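Local structure of pesticidial crystal protein CRY2AA (Bacillus thuringiensis serovar kurstaki, 1I5P) at residues P52-V57 / F177-N182; S59-K64 / V256-L261; F187-I192 / K263-M268. The protein kills dipteran and lepidopteran insect larvae by binding to midgut epithelial cells and promoting their colloid-osmotic lysis. All blocks are in the same frame, centred on the assembly; numbering follows the deposited sequence.

Interaction 1: P52-V57 / F177-N182; sequences PVVGTV and FAQAAN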
ATOM      1  N   PRO A  52      -3.883  -3.884 -15.570  1.00 13.12           N
ATOM      2  CA  PRO A  52      -3.233  -4.966 -14.825  1.00 13.44           C
ATOM      3  C   PRO A  52      -1.706  -4.981 -14.872  1.00 13.71           C
ATOM      4  O   PRO A  52      -1.066  -5.436 -13.924  1.00 11.40           O
ATOM      5  CB  PRO A  52      -3.836  -6.224 -15.448  1.00 15.38           C
ATOM      6  CG  PRO A  52      -4.204  -5.771 -16.845  1.00 14.59           C
ATOM      7  CD  PRO A  52      -4.835  -4.441 -16.543  1.00 12.36           C
ATOM      8  N   VAL A  53      -1.117  -4.499 -15.964  1.00 11.63           N
ATOM      9  CA  VAL A  53       0.335  -4.481 -16.068  1.00 12.24           C
ATOM     10  C   VAL A  53       0.991  -3.715 -14.911  1.00 13.74           C
ATOM     11  O   VAL A  53       2.116  -4.030 -14.509  1.00 14.48           O
ATOM     12  CB  VAL A  53       0.796  -3.852 -17.406  1.00 12.56           C
ATOM     13  CG1 VAL A  53       0.469  -2.365 -17.430  1.00 12.61           C
ATOM     14  CG2 VAL A  53       2.285  -4.077 -17.598  1.00 10.02           C
ATOM     15  N   VAL A  54       0.300  -2.716 -14.368  1.00 13.77           N
ATOM     16  CA  VAL A  54       0.885  -1.940 -13.274  1.00 16.18           C
ATOM     17  C   VAL A  54       1.142  -2.857 -12.084  1.00 14.80           C
ATOM     18  O   VAL A  54       2.145  -2.714 -11.381  1.00 13.82           O
ATOM     19  CB  VAL A  54      -0.026  -0.750 -12.842  1.00 17.38           C
ATOM     20  CG1 VAL A  54      -0.359   0.115 -14.055  1.00 18.93           C
ATOM     21  CG2 VAL A  54      -1.296  -1.259 -12.176  1.00 20.56           C
ATOM     22  N   GLY A  55       0.240  -3.812 -11.883  1.00 13.28           N
ATOM     23  CA  GLY A  55       0.384  -4.757 -10.793  1.00 14.75           C
ATOM     24  C   GLY A  55       1.555  -5.691 -11.035  1.00 14.42           C
ATOM     25  O   GLY A  55       2.305  -6.008 -10.115  1.00 12.28           O
ATOM     26  N   THR A  56       1.713  -6.126 -12.281  1.00 13.61           N
ATOM     27  CA  THR A  56       2.812  -7.012 -12.634  1.00 14.95           C
ATOM     28  C   THR A  56       4.150  -6.298 -12.453  1.00 13.84           C
ATOM     29  O   THR A  56       5.081  -6.846 -11.857  1.00 14.80           O
ATOM     30  CB  THR A  56       2.711  -7.487 -14.099  1.00 13.52           C
ATOM     31  OG1 THR A  56       1.447  -8.126 -14.313  1.00 17.50           O
ATOM     32  CG2 THR A  56       3.822  -8.482 -14.412  1.00 14.72           C
ATOM     33  N   VAL A  57       4.242  -5.075 -12.963  1.00 11.65           N
ATOM     34  CA  VAL A  57       5.480  -4.310 -12.860  1.00 12.80           C
ATOM     35  C   VAL A  57       5.879  -4.057 -11.409  1.00 13.44           C
ATOM     36  O   VAL A  57       7.035  -4.250 -11.037  1.00 14.91           O
ATOM     37  CB  VAL A  57       5.373  -2.951 -13.589  1.00 13.97           C
ATOM     38  CG1 VAL A  57       6.650  -2.144 -13.378  1.00 11.49           C
ATOM     39  CG2 VAL A  57       5.140  -3.176 -15.077  1.00 11.80           C
ATOM     40  N   PHE A 177       4.194   8.691 -16.787  1.00 13.51           N
ATOM     41  CA  PHE A 177       5.460   9.227 -16.310  1.00 13.31           C
ATOM     42  C   PHE A 177       6.077   8.287 -15.278  1.00 11.53           C
ATOM     43  O   PHE A 177       7.287   8.070 -15.264  1.00 13.19           O
ATOM     44  CB  PHE A 177       5.281  10.619 -15.694  1.00 11.56           C
ATOM     45  CG  PHE A 177       6.525  11.135 -15.023  1.00 13.44           C
ATOM     46  CD1 PHE A 177       7.580  11.638 -15.779  1.00 13.48           C
ATOM     47  CD2 PHE A 177       6.682  11.021 -13.644  1.00 14.88           C
ATOM     48  CE1 PHE A 177       8.775  12.016 -15.174  1.00 14.43           C
ATOM     49  CE2 PHE A 177       7.873  11.395 -13.029  1.00 14.49           C
ATOM     50  CZ  PHE A 177       8.923  11.893 -13.797  1.00 13.51           C
ATOM     51  N   ALA A 178       5.239   7.726 -14.414  1.00 11.55           N
ATOM     52  CA  ALA A 178       5.721   6.803 -13.391  1.00 12.06           C
ATOM     53  C   ALA A 178       6.384   5.602 -14.049  1.00 11.98           C
ATOM     54  O   ALA A 178       7.456   5.171 -13.627  1.00 12.77           O
ATOM     55  CB  ALA A 178       4.571   6.345 -12.514  1.00 12.32           C
ATOM     56  N   GLN A 179       5.746   5.059 -15.082  1.00 11.93           N
ATOM     57  CA  GLN A 179       6.318   3.917 -15.788  1.00 12.03           C
ATOM     58  C   GLN A 179       7.660   4.312 -16.410  1.00 13.36           C
ATOM     59  O   GLN A 179       8.621   3.548 -16.353  1.00 14.53           O
ATOM     60  CB  GLN A 179       5.370   3.421 -16.884  1.00 12.20           C
ATOM     61  CG  GLN A 179       4.121   2.690 -16.389  1.00 10.49           C
ATOM     62  CD  GLN A 179       4.444   1.476 -15.532  1.00 15.64           C
ATOM     63  OE1 GLN A 179       5.511   0.875 -15.661  1.00 13.25           O
ATOM     64  NE2 GLN A 179       3.512   1.101 -14.656  1.00 13.63           N
ATOM     65  N   ALA A 180       7.725   5.507 -16.995  1.00 14.42           N
ATOM     66  CA  ALA A 180       8.959   5.979 -17.621  1.00 14.13           C
ATOM     67  C   ALA A 180      10.033   6.233 -16.563  1.00 15.40           C
ATOM     68  O   ALA A 180      11.215   5.974 -16.788  1.00 14.80           O
ATOM     69  CB  ALA A 180       8.694   7.254 -18.419  1.00 13.85           C
ATOM     70  N   ALA A 181       9.619   6.757 -15.414  1.00 14.05           N
ATOM     71  CA  ALA A 181      10.554   7.012 -14.330  1.00 14.01           C
ATOM     72  C   ALA A 181      11.094   5.660 -13.873  1.00 14.89           C
ATOM     73  O   ALA A 181      12.266   5.542 -13.517  1.00 16.56           O
ATOM     74  CB  ALA A 181       9.854   7.731 -13.175  1.00 11.76           C
ATOM     75  N   ASN A 182      10.240   4.637 -13.897  1.00 15.49           N
ATOM     76  CA  ASN A 182      10.654   3.289 -13.512  1.00 15.91           C
ATOM     77  C   ASN A 182      11.806   2.845 -14.401  1.00 14.47           C
ATOM     78  O   ASN A 182      12.796   2.290 -13.931  1.00 11.87           O
ATOM     79  CB  ASN A 182       9.511   2.283 -13.689  1.00 19.50           C
ATOM     80  CG  ASN A 182       8.584   2.223 -12.496  1.00 21.23           C
ATOM     81  OD1 ASN A 182       8.922   2.684 -11.410  1.00 22.07           O
ATOM     82  ND2 ASN A 182       7.413   1.622 -12.687  1.00 22.30           N
TER
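Val57 lays its CG1 methyl into the angle between two amide side chains of the facing helix, 3.9 Å from ND2 of Asn182 and 4.0 Å from OE1 of Gln179. With CG1 anti to the backbone N (chi1 176°), this branch is carried toward helix 170-193, while CG2 passes the same oxygen, OE1 of Gln179, at 4.1 Å. Val57 and Asn182 approach from opposite directions, whereas Gln179 comes in aslant. On the preceding turn, CG1 of Val54 lies 4.0 Å from NE2 of Gln179, the two side chains meeting nearly at right angles. Gln179 therefore spreads its amide along the valine ridge, oxygen beside Val57 and nitrogen beside Val54, with a bend at chi2 (-58°) turning the group along that ridge. These are van der Waals contacts of methyls with polar groups, and no hydrogen bond crosses between the segments. Both helices belong to the all-helical bundle of the N-terminal domain, the part of three-domain delta-endotoxins held to form the membrane pore. Helix 170-193 is its central member, and helix 53-65 runs beside it in nearly the same direction, the short axes inclined by 26°. Their separation of 12.3 Å is wide for directly packed helices, so the reach of Gln179 and Asn182 does much of the bridging. Polar ends in this buried place find partners on helix 238-259: OD1 of Asn182 accepts a hydrogen bond from the indole NE1 of Trp259, which fixes the amide with its nitrogen directed at Val57, and NE2 of Gln179 has a weak bond to the hydroxyl of Tyr255. The Tyr255 side chain also touches Val57 and Asn182.

Interaction 2: S59-K64 / V256-L261; sequences SFLLKK and VSIWSL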
ATOM      1  N   SER A  59       4.984  -5.754  -8.770  1.00 12.09           N
ATOM      2  CA  SER A  59       5.339  -7.040  -8.178  1.00 11.77           C
ATOM      3  C   SER A  59       6.758  -7.404  -8.611  1.00 11.72           C
ATOM      4  O   SER A  59       7.573  -7.877  -7.814  1.00  8.43           O
ATOM      5  CB  SER A  59       4.360  -8.119  -8.641  1.00 10.90           C
ATOM      6  OG  SER A  59       3.050  -7.832  -8.188  1.00 13.28           O
ATOM      7  N   PHE A  60       7.036  -7.160  -9.888  1.00 11.04           N
ATOM      8  CA  PHE A  60       8.342  -7.422 -10.476  1.00 11.42           C
ATOM      9  C   PHE A  60       9.441  -6.616  -9.775  1.00 11.66           C
ATOM     10  O   PHE A  60      10.486  -7.156  -9.403  1.00 10.34           O
ATOM     11  CB  PHE A  60       8.295  -7.065 -11.966  1.00 11.25           C
ATOM     12  CG  PHE A  60       9.646  -6.949 -12.616  1.00 11.14           C
ATOM     13  CD1 PHE A  60      10.362  -8.089 -12.975  1.00  9.85           C
ATOM     14  CD2 PHE A  60      10.191  -5.696 -12.891  1.00 10.22           C
ATOM     15  CE1 PHE A  60      11.599  -7.988 -13.602  1.00 12.86           C
ATOM     16  CE2 PHE A  60      11.431  -5.581 -13.520  1.00 11.94           C
ATOM     17  CZ  PHE A  60      12.138  -6.734 -13.878  1.00 12.61           C
ATOM     18  N   LEU A  61       9.211  -5.318  -9.600  1.00 12.54           N
ATOM     19  CA  LEU A  61      10.209  -4.476  -8.946  1.00 12.78           C
ATOM     20  C   LEU A  61      10.421  -4.908  -7.496  1.00 12.87           C
ATOM     21  O   LEU A  61      11.556  -4.956  -7.016  1.00 13.43           O
ATOM     22  CB  LEU A  61       9.799  -3.002  -9.028  1.00 11.97           C
ATOM     23  CG  LEU A  61       9.758  -2.464 -10.465  1.00 13.92           C
ATOM     24  CD1 LEU A  61       9.336  -0.992 -10.471  1.00 13.14           C
ATOM     25  CD2 LEU A  61      11.133  -2.629 -11.111  1.00 11.87           C
ATOM     26  N   LEU A  62       9.332  -5.232  -6.804  1.00 11.80           N
ATOM     27  CA  LEU A  62       9.419  -5.692  -5.420  1.00 12.54           C
ATOM     28  C   LEU A  62      10.334  -6.919  -5.339  1.00 13.12           C
ATOM     29  O   LEU A  62      11.164  -7.019  -4.441  1.00 13.73           O
ATOM     30  CB  LEU A  62       8.023  -6.049  -4.888  1.00 10.72           C
ATOM     31  CG  LEU A  62       7.115  -4.885  -4.449  1.00 11.50           C
ATOM     32  CD1 LEU A  62       5.684  -5.367  -4.271  1.00 11.11           C
ATOM     33  CD2 LEU A  62       7.652  -4.286  -3.152  1.00 11.89           C
ATOM     34  N   LYS A  63      10.192  -7.834  -6.294  1.00 12.85           N
ATOM     35  CA  LYS A  63      11.009  -9.046  -6.322  1.00 14.43           C
ATOM     36  C   LYS A  63      12.475  -8.798  -6.685  1.00 14.01           C
ATOM     37  O   LYS A  63      13.358  -9.530  -6.241  1.00 13.47           O
ATOM     38  CB  LYS A  63      10.399 -10.060  -7.288  1.00 14.60           C
ATOM     39  CG  LYS A  63       9.142 -10.732  -6.756  1.00 16.25           C
ATOM     40  CD  LYS A  63       8.586 -11.741  -7.742  1.00 14.83           C
ATOM     41  CE  LYS A  63       7.502 -12.592  -7.106  1.00 18.80           C
ATOM     42  NZ  LYS A  63       8.027 -13.553  -6.095  1.00 19.59           N
ATOM     43  N   LYS A  64      12.733  -7.778  -7.500  1.00 14.59           N
ATOM     44  CA  LYS A  64      14.103  -7.446  -7.879  1.00 14.04           C
ATOM     45  C   LYS A  64      14.853  -6.919  -6.662  1.00 14.03           C
ATOM     46  O   LYS A  64      15.996  -7.301  -6.401  1.00 11.79           O
ATOM     47  CB  LYS A  64      14.117  -6.385  -8.983  1.00 13.72           C
ATOM     48  CG  LYS A  64      13.888  -6.935 -10.381  1.00 13.49           C
ATOM     49  CD  LYS A  64      15.029  -7.857 -10.801  1.00 14.11           C
ATOM     50  CE  LYS A  64      14.862  -8.325 -12.241  1.00 17.15           C
ATOM     51  NZ  LYS A  64      15.924  -9.281 -12.649  1.00 17.88           N
ATOM     52  N   VAL A 256       6.768   4.970  -6.565  1.00 11.77           N
ATOM     53  CA  VAL A 256       7.477   5.981  -5.801  1.00 12.37           C
ATOM     54  C   VAL A 256       8.055   5.348  -4.539  1.00 13.29           C
ATOM     55  O   VAL A 256       9.179   5.657  -4.145  1.00 15.55           O
ATOM     56  CB  VAL A 256       6.548   7.139  -5.403  1.00 10.74           C
ATOM     57  CG1 VAL A 256       7.326   8.157  -4.586  1.00 10.17           C
ATOM     58  CG2 VAL A 256       5.973   7.798  -6.654  1.00 10.94           C
ATOM     59  N   SER A 257       7.288   4.451  -3.923  1.00 12.62           N
ATOM     60  CA  SER A 257       7.715   3.762  -2.703  1.00 14.03           C
ATOM     61  C   SER A 257       8.866   2.776  -2.919  1.00 14.90           C
ATOM     62  O   SER A 257       9.615   2.475  -1.985  1.00 12.60           O
ATOM     63  CB  SER A 257       6.542   3.013  -2.083  1.00 13.50           C
ATOM     64  OG  SER A 257       5.602   3.917  -1.524  1.00 18.82           O
ATOM     65  N   ILE A 258       9.005   2.255  -4.135  1.00 13.35           N
ATOM     66  CA  ILE A 258      10.092   1.324  -4.378  1.00 14.06           C
ATOM     67  C   ILE A 258      11.363   2.035  -4.842  1.00 13.37           C
ATOM     68  O   ILE A 258      12.465   1.544  -4.600  1.00 12.71           O
ATOM     69  CB  ILE A 258       9.699   0.229  -5.405  1.00 12.28           C
ATOM     70  CG1 ILE A 258      10.657  -0.959  -5.283  1.00 15.22           C
ATOM     71  CG2 ILE A 258       9.734   0.792  -6.820  1.00 13.30           C
ATOM     72  CD1 ILE A 258      10.560  -1.703  -3.960  1.00 11.99           C
ATOM     73  N   TRP A 259      11.218   3.197  -5.478  1.00 11.12           N
ATOM     74  CA  TRP A 259      12.386   3.936  -5.969  1.00 11.19           C
ATOM     75  C   TRP A 259      13.400   4.269  -4.876  1.00 12.22           C
ATOM     76  O   TRP A 259      14.601   4.073  -5.059  1.00 13.19           O
ATOM     77  CB  TRP A 259      11.959   5.238  -6.649  1.00  9.88           C
ATOM     78  CG  TRP A 259      11.087   5.056  -7.848  1.00 12.26           C
ATOM     79  CD1 TRP A 259      10.955   3.927  -8.614  1.00 13.00           C
ATOM     80  CD2 TRP A 259      10.234   6.040  -8.435  1.00 13.23           C
ATOM     81  NE1 TRP A 259      10.067   4.153  -9.639  1.00 13.67           N
ATOM     82  CE2 TRP A 259       9.607   5.442  -9.553  1.00 15.33           C
ATOM     83  CE3 TRP A 259       9.932   7.373  -8.125  1.00 12.21           C
ATOM     84  CZ2 TRP A 259       8.700   6.127 -10.361  1.00 14.86           C
ATOM     85  CZ3 TRP A 259       9.029   8.057  -8.930  1.00 14.08           C
ATOM     86  CH2 TRP A 259       8.423   7.431 -10.033  1.00 13.40           C
ATOM     87  N   SER A 260      12.913   4.776  -3.747  1.00 10.50           N
ATOM     88  CA  SER A 260      13.796   5.139  -2.651  1.00 13.40           C
ATOM     89  C   SER A 260      14.352   3.906  -1.944  1.00 12.30           C
ATOM     90  O   SER A 260      15.060   4.027  -0.944  1.00 14.24           O
ATOM     91  CB  SER A 260      13.069   6.054  -1.653  1.00  7.86           C
ATOM     92  OG  SER A 260      11.920   5.430  -1.116  1.00 13.81           O
ATOM     93  N   LEU A 261      14.019   2.722  -2.459  1.00 12.35           N
ATOM     94  CA  LEU A 261      14.529   1.472  -1.894  1.00 13.01           C
ATOM     95  C   LEU A 261      15.454   0.792  -2.901  1.00 13.24           C
ATOM     96  O   LEU A 261      16.056  -0.234  -2.602  1.00 14.78           O
ATOM     97  CB  LEU A 261      13.379   0.527  -1.506  1.00 11.74           C
ATOM     98  CG  LEU A 261      12.529   0.996  -0.317  1.00 10.49           C
ATOM     99  CD1 LEU A 261      11.422  -0.005  -0.053  1.00  7.69           C
ATOM    100  CD2 LEU A 261      13.412   1.179   0.925  1.00  6.96           C
TER
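Residues 59-64 and 256-261 run broadly in the same direction, and their backbones come nearest at Leu62 and Ile258, whose CA atoms are 7.1 Å apart. The first segment is helical throughout; the second comes at the C-terminal end of helix 238-259, where Leu261 N is bonded to Ile258 O at 2.9 Å. Ile258 carries the contact from its side alone, its CB directed at helix 53-65 and its two branches parted between neighbouring leucines. The longer branch, with CG1 anti to the backbone N (chi1 -161°), sends CD1 to within 4.0 Å of CD2 of Leu62. The shorter branch places CG2 4.1 Å from CD1 of Leu61. Each leucine meets the isoleucine aslant, methyl against methyl, so the packing is purely apolar. Within the helical bundle of the N-terminal domain, this joins the last helix, 238-259, to helix 53-65 near the face turned to the rest of the toxin. Leu61 also touches Asn182 of the central helix, while Leu62 extends the apolar patch to Val269. Trp259 directs its CB away from the leucines, although its indole turns back partway, and the ring packs on Tyr219 and Ser220 of helix 202-232. Hydrogen bonds tie this segment to the C-terminal beta domain, among them Ser257 OG with Gln519 N and Ser260 O with Arg548 NH2.

Interaction 3: F187-I192 / K263-M268; sequences FIRDVI and KYQSLM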
ATOM      1  N   PHE A 187      17.391   1.773 -14.934  1.00 13.84           N
ATOM      2  CA  PHE A 187      18.560   1.884 -15.800  1.00 14.45           C
ATOM      3  C   PHE A 187      19.765   2.331 -14.977  1.00 13.31           C
ATOM      4  O   PHE A 187      20.838   1.730 -15.039  1.00 14.86           O
ATOM      5  CB  PHE A 187      18.273   2.905 -16.915  1.00 15.28           C
ATOM      6  CG  PHE A 187      19.509   3.486 -17.553  1.00 16.05           C
ATOM      7  CD1 PHE A 187      20.281   2.728 -18.432  1.00 17.27           C
ATOM      8  CD2 PHE A 187      19.908   4.791 -17.266  1.00 14.22           C
ATOM      9  CE1 PHE A 187      21.432   3.257 -19.017  1.00 14.16           C
ATOM     10  CE2 PHE A 187      21.062   5.329 -17.850  1.00 15.70           C
ATOM     11  CZ  PHE A 187      21.824   4.556 -18.728  1.00 13.93           C
ATOM     12  N   ILE A 188      19.576   3.392 -14.204  1.00 12.90           N
ATOM     13  CA  ILE A 188      20.633   3.923 -13.357  1.00 13.74           C
ATOM     14  C   ILE A 188      21.116   2.871 -12.358  1.00 14.12           C
ATOM     15  O   ILE A 188      22.317   2.675 -12.182  1.00 13.17           O
ATOM     16  CB  ILE A 188      20.139   5.181 -12.610  1.00 13.99           C
ATOM     17  CG1 ILE A 188      19.884   6.299 -13.629  1.00 13.95           C
ATOM     18  CG2 ILE A 188      21.158   5.609 -11.549  1.00 12.09           C
ATOM     19  CD1 ILE A 188      19.129   7.505 -13.073  1.00 15.20           C
ATOM     20  N   ARG A 189      20.175   2.184 -11.720  1.00 14.39           N
ATOM     21  CA  ARG A 189      20.520   1.147 -10.759  1.00 16.11           C
ATOM     22  C   ARG A 189      21.303   0.032 -11.453  1.00 15.78           C
ATOM     23  O   ARG A 189      22.232  -0.528 -10.878  1.00 16.05           O
ATOM     24  CB  ARG A 189      19.252   0.566 -10.120  1.00 15.02           C
ATOM     25  CG  ARG A 189      19.510  -0.372  -8.941  1.00 14.07           C
ATOM     26  CD  ARG A 189      18.211  -0.998  -8.464  1.00  9.97           C
ATOM     27  NE  ARG A 189      18.344  -1.719  -7.198  1.00 12.26           N
ATOM     28  CZ  ARG A 189      18.317  -3.043  -7.081  1.00 12.40           C
ATOM     29  NH1 ARG A 189      18.171  -3.805  -8.157  1.00  9.75           N
ATOM     30  NH2 ARG A 189      18.405  -3.605  -5.884  1.00 14.42           N
ATOM     31  N   ASP A 190      20.924  -0.287 -12.687  1.00 16.76           N
ATOM     32  CA  ASP A 190      21.609  -1.337 -13.438  1.00 15.61           C
ATOM     33  C   ASP A 190      23.076  -0.980 -13.651  1.00 16.95           C
ATOM     34  O   ASP A 190      23.957  -1.820 -13.463  1.00 15.75           O
ATOM     35  CB  ASP A 190      20.937  -1.560 -14.798  1.00 14.26           C
ATOM     36  CG  ASP A 190      19.671  -2.404 -14.701  1.00 14.36           C
ATOM     37  OD1 ASP A 190      19.366  -2.915 -13.602  1.00 14.12           O
ATOM     38  OD2 ASP A 190      18.985  -2.566 -15.733  1.00 12.84           O
ATOM     39  N   VAL A 191      23.340   0.263 -14.042  1.00 16.29           N
ATOM     40  CA  VAL A 191      24.713   0.702 -14.270  1.00 15.07           C
ATOM     41  C   VAL A 191      25.540   0.506 -13.005  1.00 16.29           C
ATOM     42  O   VAL A 191      26.672   0.025 -13.055  1.00 12.68           O
ATOM     43  CB  VAL A 191      24.766   2.196 -14.667  1.00 16.81           C
ATOM     44  CG1 VAL A 191      26.216   2.675 -14.710  1.00 16.83           C
ATOM     45  CG2 VAL A 191      24.097   2.397 -16.018  1.00 12.37           C
ATOM     46  N   ILE A 192      24.953   0.873 -11.871  1.00 16.27           N
ATOM     47  CA  ILE A 192      25.618   0.756 -10.578  1.00 15.02           C
ATOM     48  C   ILE A 192      25.942  -0.688 -10.185  1.00 16.65           C
ATOM     49  O   ILE A 192      27.097  -1.019  -9.895  1.00 15.95           O
ATOM     50  CB  ILE A 192      24.749   1.370  -9.455  1.00 14.43           C
ATOM     51  CG1 ILE A 192      24.560   2.872  -9.709  1.00 13.89           C
ATOM     52  CG2 ILE A 192      25.390   1.113  -8.094  1.00 10.18           C
ATOM     53  CD1 ILE A 192      23.571   3.541  -8.779  1.00 14.23           C
ATOM     54  N   LYS A 263      18.162   1.698  -3.660  1.00 15.09           N
ATOM     55  CA  LYS A 263      19.488   1.812  -3.060  1.00 15.16           C
ATOM     56  C   LYS A 263      19.823   0.570  -2.229  1.00 14.22           C
ATOM     57  O   LYS A 263      20.957   0.402  -1.783  1.00 14.19           O
ATOM     58  CB  LYS A 263      19.556   3.057  -2.165  1.00 14.70           C
ATOM     59  CG  LYS A 263      18.802   2.885  -0.844  1.00 18.17           C
ATOM     60  CD  LYS A 263      18.275   4.191  -0.234  1.00 18.17           C
ATOM     61  CE  LYS A 263      19.311   4.966   0.556  1.00 21.54           C
ATOM     62  NZ  LYS A 263      18.630   5.945   1.458  1.00 15.87           N
ATOM     63  N   TYR A 264      18.833  -0.291  -2.010  1.00 14.05           N
ATOM     64  CA  TYR A 264      19.044  -1.515  -1.237  1.00 12.99           C
ATOM     65  C   TYR A 264      18.966  -2.775  -2.092  1.00 11.51           C
ATOM     66  O   TYR A 264      18.340  -2.787  -3.153  1.00 10.35           O
ATOM     67  CB  TYR A 264      18.011  -1.628  -0.106  1.00 12.87           C
ATOM     68  CG  TYR A 264      18.152  -0.590   0.982  1.00 14.64           C
ATOM     69  CD1 TYR A 264      17.237   0.456   1.099  1.00 14.33           C
ATOM     70  CD2 TYR A 264      19.226  -0.632   1.877  1.00 14.46           C
ATOM     71  CE1 TYR A 264      17.388   1.443   2.078  1.00 12.94           C
ATOM     72  CE2 TYR A 264      19.389   0.351   2.853  1.00 13.07           C
ATOM     73  CZ  TYR A 264      18.470   1.384   2.946  1.00 12.46           C
ATOM     74  OH  TYR A 264      18.659   2.376   3.877  1.00 12.63           O
ATOM     75  N   GLN A 265      19.610  -3.836  -1.619  1.00 11.28           N
ATOM     76  CA  GLN A 265      19.591  -5.124  -2.298  1.00 11.91           C
ATOM     77  C   GLN A 265      19.205  -6.174  -1.279  1.00 12.76           C
ATOM     78  O   GLN A 265      19.575  -6.078  -0.108  1.00 16.30           O
ATOM     79  CB  GLN A 265      20.963  -5.487  -2.867  1.00 10.98           C
ATOM     80  CG  GLN A 265      21.407  -4.631  -4.042  1.00 14.10           C
ATOM     81  CD  GLN A 265      22.785  -5.030  -4.534  1.00 15.99           C
ATOM     82  OE1 GLN A 265      22.924  -5.877  -5.420  1.00 16.38           O
ATOM     83  NE2 GLN A 265      23.814  -4.428  -3.951  1.00 12.39           N
ATOM     84  N   SER A 266      18.469  -7.180  -1.731  1.00 14.44           N
ATOM     85  CA  SER A 266      18.047  -8.270  -0.868  1.00 16.07           C
ATOM     86  C   SER A 266      17.242  -7.713   0.307  1.00 15.96           C
ATOM     87  O   SER A 266      17.519  -8.009   1.470  1.00 17.50           O
ATOM     88  CB  SER A 266      19.281  -9.029  -0.364  1.00 15.83           C
ATOM     89  OG  SER A 266      18.941 -10.310   0.123  1.00 19.71           O
ATOM     90  N   LEU A 267      16.249  -6.891  -0.014  1.00 14.43           N
ATOM     91  CA  LEU A 267      15.389  -6.295   0.995  1.00 13.00           C
ATOM     92  C   LEU A 267      13.942  -6.624   0.664  1.00 13.48           C
ATOM     93  O   LEU A 267      13.370  -6.090  -0.292  1.00 12.26           O
ATOM     94  CB  LEU A 267      15.562  -4.779   1.015  1.00 14.12           C
ATOM     95  CG  LEU A 267      14.650  -4.063   2.010  1.00 16.99           C
ATOM     96  CD1 LEU A 267      14.946  -4.572   3.414  1.00 13.83           C
ATOM     97  CD2 LEU A 267      14.859  -2.564   1.925  1.00 17.73           C
ATOM     98  N   MET A 268      13.358  -7.516   1.453  1.00 11.67           N
ATOM     99  CA  MET A 268      11.977  -7.914   1.243  1.00 13.61           C
ATOM    100  C   MET A 268      11.045  -6.867   1.854  1.00 13.18           C
ATOM    101  O   MET A 268      11.015  -6.689   3.067  1.00 13.68           O
ATOM    102  CB  MET A 268      11.714  -9.275   1.894  1.00 12.94           C
ATOM    103  CG  MET A 268      10.275  -9.752   1.759  1.00 18.52           C
ATOM    104  SD  MET A 268       9.896 -11.191   2.798  1.00 21.14           S
ATOM    105  CE  MET A 268       9.535 -10.395   4.365  1.00 18.14           C
TER
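Arg189 reaches from helix 170-193 to the backbone of Tyr264, its NH2 giving a hydrogen bond of 2.9 Å to Tyr264 O with an N-H...O angle of 151°. The side chain is drawn out to full length, CG anti to the backbone N (chi1 -171°) and the chain extended as far as NE, which carries the guanidinium across to the loop. The carbonyl oxygen sits at the edge of the guanidinium, near its plane, although the donor is tilted 24° from the plane of the carbonyl itself. Beside this bond, CG of Gln265 lies 3.7 Å from NH2 of Arg189; the Gln265 chain runs on extended, with its amide plane perpendicular to the guanidinium and its OE1 held by Lys71. Here the chain passes from the helical bundle into the beta domains, through residues 263-268 and the short strand 267-268. Two further carbonyls, Phe262 O on NE and Gly70 O on NH1, also accept from the buried guanidinium, so that bonds on NE, NH1 and NH2 should hold its rotation. Tyr264 turns its CB away from the helix, and its hydroxyl bonds to Asp589 of the C-terminal domain.

In the fold
The three contacts form a connected path through the helical bundle to its junction with the beta domains. Interactions 1 and 2 share helix 53-65, with centres 10 Å apart, and are joined through the Asn182-Trp259 hydrogen bond, 2.6 Å from OD1 to NE1; Ala181 CB packs 3.4 Å from Trp259 CZ2. Interaction 3 lies about 9 Å from interaction 2, centre to centre, and touches it where Leu261 CD2 meets Leu267 CD2 at 4.1 Å. Interactions 1 and 3 both use the central helix 170-193; their centres are about 17 Å apart and they do not touch. Helix 238-259 of interaction 2 is followed in the chain, a few residues on, by the segment 263-268.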